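Local coordinates for protein probable dipeptidase (Pseudomonas aeruginosa, PDB 3B40) that probably hydrolyses dipeptides as a metal-dependent dipeptidase of the membrane dipeptidase (M19) family, a hydrolase built on a TIM-barrel fold, at residues A66-W70 / Q94-Y99. The protein carries 11 engineered substitutions. Numbering follows the deposited sequence.
Sequences AIFGW and QQEIRY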
ATOM      1  N   ALA A  66      -2.358  -8.515  -0.245  1.00 14.42           N
ATOM      2  CA  ALA A  66      -2.573  -8.484   1.182  1.00 14.92           C
ATOM      3  C   ALA A  66      -3.834  -9.241   1.587  1.00 15.15           C
ATOM      4  O   ALA A  66      -4.891  -9.077   0.976  1.00 15.21           O
ATOM      5  CB  ALA A  66      -2.659  -7.041   1.663  1.00 13.89           C
ATOM      6  N   ILE A  67      -3.683 -10.036   2.641  1.00 15.35           N
ATOM      7  CA  ILE A  67      -4.776 -10.511   3.455  1.00 16.00           C
ATOM      8  C   ILE A  67      -5.248  -9.302   4.252  1.00 16.59           C
ATOM      9  O   ILE A  67      -4.543  -8.822   5.165  1.00 14.71           O
ATOM     10  CB  ILE A  67      -4.285 -11.601   4.456  1.00 15.92           C
ATOM     11  CG1 ILE A  67      -3.622 -12.801   3.734  1.00 16.67           C
ATOM     12  CG2 ILE A  67      -5.415 -11.996   5.419  1.00 17.96           C
ATOM     13  CD1 ILE A  67      -4.393 -13.496   2.589  1.00 18.48           C
ATOM     14  N   PHE A  68      -6.431  -8.816   3.908  1.00 16.24           N
ATOM     15  CA  PHE A  68      -6.934  -7.543   4.447  1.00 17.68           C
ATOM     16  C   PHE A  68      -8.366  -7.719   4.942  1.00 18.42           C
ATOM     17  O   PHE A  68      -9.179  -8.400   4.291  1.00 18.98           O
ATOM     18  CB  PHE A  68      -6.902  -6.476   3.340  1.00 17.28           C
ATOM     19  CG  PHE A  68      -7.475  -5.137   3.747  1.00 19.02           C
ATOM     20  CD1 PHE A  68      -6.685  -4.209   4.402  1.00 17.90           C
ATOM     21  CD2 PHE A  68      -8.800  -4.787   3.425  1.00 18.34           C
ATOM     22  CE1 PHE A  68      -7.204  -2.958   4.782  1.00 19.07           C
ATOM     23  CE2 PHE A  68      -9.327  -3.535   3.807  1.00 18.28           C
ATOM     24  CZ  PHE A  68      -8.516  -2.629   4.486  1.00 18.88           C
ATOM     25  N   GLY A  69      -8.656  -7.142   6.107  1.00 19.37           N
ATOM     26  CA  GLY A  69     -10.030  -6.881   6.523  1.00 21.06           C
ATOM     27  C   GLY A  69     -10.063  -5.556   7.278  1.00 22.07           C
ATOM     28  O   GLY A  69      -9.036  -5.108   7.797  1.00 21.62           O
ATOM     29  N   TRP A  70     -11.237  -4.926   7.328  1.00 22.90           N
ATOM     30  CA  TRP A  70     -11.439  -3.701   8.105  1.00 23.68           C
ATOM     31  C   TRP A  70     -12.929  -3.511   8.409  1.00 24.71           C
ATOM     32  O   TRP A  70     -13.740  -4.321   7.944  1.00 24.98           O
ATOM     33  CB  TRP A  70     -10.843  -2.504   7.339  1.00 23.82           C
ATOM     34  CG  TRP A  70     -11.729  -1.933   6.314  1.00 21.55           C
ATOM     35  CD1 TRP A  70     -12.462  -2.610   5.379  1.00 23.18           C
ATOM     36  CD2 TRP A  70     -11.973  -0.551   6.100  1.00 22.26           C
ATOM     37  NE1 TRP A  70     -13.151  -1.719   4.583  1.00 21.57           N
ATOM     38  CE2 TRP A  70     -12.870  -0.446   5.013  1.00 22.26           C
ATOM     39  CE3 TRP A  70     -11.505   0.629   6.719  1.00 22.73           C
ATOM     40  CZ2 TRP A  70     -13.330   0.800   4.535  1.00 24.02           C
ATOM     41  CZ3 TRP A  70     -11.968   1.864   6.247  1.00 22.10           C
ATOM     42  CH2 TRP A  70     -12.854   1.935   5.155  1.00 22.55           C
ATOM     43  N   GLN A  94     -13.470 -11.285   5.542  1.00 21.17           N
ATOM     44  CA  GLN A  94     -12.780 -10.601   4.432  1.00 20.60           C
ATOM     45  C   GLN A  94     -11.346 -11.166   4.263  1.00 20.28           C
ATOM     46  O   GLN A  94     -10.900 -11.400   3.132  1.00 20.00           O
ATOM     47  CB  GLN A  94     -12.734  -9.079   4.649  1.00 20.58           C
ATOM     48  CG  GLN A  94     -14.100  -8.365   4.723  1.00 21.84           C
ATOM     49  CD  GLN A  94     -14.075  -7.003   5.455  1.00 21.78           C
ATOM     50  OE1 GLN A  94     -13.070  -6.281   5.456  1.00 21.72           O
ATOM     51  NE2 GLN A  94     -15.206  -6.653   6.081  1.00 23.20           N
ATOM     52  N   GLN A  95     -10.646 -11.415   5.382  1.00 19.13           N
ATOM     53  CA  GLN A  95      -9.287 -11.996   5.346  1.00 18.67           C
ATOM     54  C   GLN A  95      -9.332 -13.417   4.812  1.00 18.96           C
ATOM     55  O   GLN A  95      -8.506 -13.799   3.984  1.00 18.23           O
ATOM     56  CB  GLN A  95      -8.634 -12.056   6.724  1.00 17.81           C
ATOM     57  CG  GLN A  95      -8.375 -10.743   7.446  1.00 17.10           C
ATOM     58  CD  GLN A  95      -7.659 -11.002   8.759  1.00 19.35           C
ATOM     59  OE1 GLN A  95      -8.166 -11.740   9.625  1.00 20.56           O
ATOM     60  NE2 GLN A  95      -6.486 -10.405   8.925  1.00 16.97           N
ATOM     61  N   GLU A  96     -10.288 -14.202   5.297  1.00 18.44           N
ATOM     62  CA  GLU A  96     -10.371 -15.596   4.874  1.00 18.96           C
ATOM     63  C   GLU A  96     -10.686 -15.723   3.367  1.00 18.12           C
ATOM     64  O   GLU A  96     -10.132 -16.570   2.703  1.00 17.59           O
ATOM     65  CB  GLU A  96     -11.384 -16.361   5.709  1.00 19.96           C
ATOM     66  CG  GLU A  96     -10.941 -16.612   7.160  1.00 23.14           C
ATOM     67  CD  GLU A  96      -9.717 -17.539   7.286  1.00 27.82           C
ATOM     68  OE1 GLU A  96      -9.624 -18.554   6.557  1.00 30.53           O
ATOM     69  OE2 GLU A  96      -8.851 -17.251   8.136  1.00 29.33           O
ATOM     70  N   ILE A  97     -11.595 -14.886   2.867  1.00 17.70           N
ATOM     71  CA  ILE A  97     -11.906 -14.813   1.451  1.00 17.81           C
ATOM     72  C   ILE A  97     -10.647 -14.544   0.642  1.00 18.00           C
ATOM     73  O   ILE A  97     -10.372 -15.253  -0.334  1.00 17.51           O
ATOM     74  CB  ILE A  97     -13.025 -13.768   1.166  1.00 18.34           C
ATOM     75  CG1 ILE A  97     -14.356 -14.289   1.758  1.00 18.53           C
ATOM     76  CG2 ILE A  97     -13.154 -13.485  -0.366  1.00 18.12           C
ATOM     77  CD1 ILE A  97     -15.488 -13.348   1.666  1.00 22.02           C
ATOM     78  N   ARG A  98      -9.866 -13.545   1.061  1.00 18.24           N
ATOM     79  CA  ARG A  98      -8.646 -13.173   0.321  1.00 18.30           C
ATOM     80  C   ARG A  98      -7.610 -14.300   0.306  1.00 19.23           C
ATOM     81  O   ARG A  98      -6.982 -14.574  -0.735  1.00 18.49           O
ATOM     82  CB  ARG A  98      -8.105 -11.828   0.808  1.00 18.12           C
ATOM     83  CG  ARG A  98      -8.956 -10.678   0.262  1.00 16.60           C
ATOM     84  CD  ARG A  98      -8.589  -9.334   0.828  1.00 15.96           C
ATOM     85  NE  ARG A  98      -9.133  -8.274  -0.008  1.00 14.98           N
ATOM     86  CZ  ARG A  98     -10.049  -7.393   0.395  1.00 19.37           C
ATOM     87  NH1 ARG A  98     -10.490  -6.479  -0.457  1.00 16.49           N
ATOM     88  NH2 ARG A  98     -10.530  -7.436   1.646  1.00 17.55           N
ATOM     89  N   TYR A  99      -7.494 -15.004   1.433  1.00 19.49           N
ATOM     90  CA  TYR A  99      -6.645 -16.201   1.511  1.00 20.13           C
ATOM     91  C   TYR A  99      -7.081 -17.308   0.544  1.00 19.92           C
ATOM     92  O   TYR A  99      -6.253 -17.948  -0.099  1.00 20.35           O
ATOM     93  CB  TYR A  99      -6.627 -16.753   2.950  1.00 21.53           C
ATOM     94  CG  TYR A  99      -5.678 -17.920   3.114  1.00 22.41           C
ATOM     95  CD1 TYR A  99      -4.306 -17.708   3.230  1.00 23.50           C
ATOM     96  CD2 TYR A  99      -6.148 -19.231   3.145  1.00 23.32           C
ATOM     97  CE1 TYR A  99      -3.424 -18.774   3.384  1.00 24.73           C
ATOM     98  CE2 TYR A  99      -5.258 -20.316   3.286  1.00 24.45           C
ATOM     99  CZ  TYR A  99      -3.909 -20.065   3.398  1.00 23.95           C
ATOM    100  OH  TYR A  99      -3.023 -21.100   3.543  1.00 27.36           O
TER
HETATM  101  O   HOH W   1      -5.799  -7.741   7.908  1.00 18.29           O
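Ile-67 reaches from strand 62-68 onto helix 87-108 with both of its branches. CG2, anti to the backbone N, meets Gln-95 CB at 3.5 Å where the two side chains cross at about a right angle; CG1 swings beside the N instead (chi1 -57°) and carries CD1 to the helix backbone, 3.6 Å from Tyr-99 N and near the edge of the tyrosine ring. This is the tight, apolar end of the contact, with strand and helix running roughly antiparallel, the axes of the two short segments approaching to 6.6 Å.

Toward Trp-70 the packing gives way to polar links. Arg-98, extended from CG to NE, lies alongside Phe-68, its guanidinium turned 79° from the ring and NH2 at the ring's edge. NH2 donates to Phe-68 O at 3.1 Å, approaching from above the carbonyl plane, while NE is held by Val-31 O. Gln-94 OE1 accepts a nearly straight bond from Trp-70 N (N-H...O 162°) at 2.9 Å, and its NE2 adds a weak one to Trp-70 O, so the amide spans both polar backbone atoms of one residue. On the looser side, a water takes a bond from Gln-95 NE2 at 2.9 Å and a weak one from Gly-69 N. Phe-68 and Trp-70 are themselves partly exposed, and the ring of each meets Tyr-165 edge-to-face; the indole NE1 is bonded to Glu-72.

Helix 87-108 begins the connection from strand 62-68 to its parallel neighbour 131-138, by way of the short strand 113-115 and helix 119-127. Strand 131-138 pairs with Ile-67 through Ser-136 and Leu-138, and Trp-153 of helix 148-155 packs on Ile-67 and Gln-95.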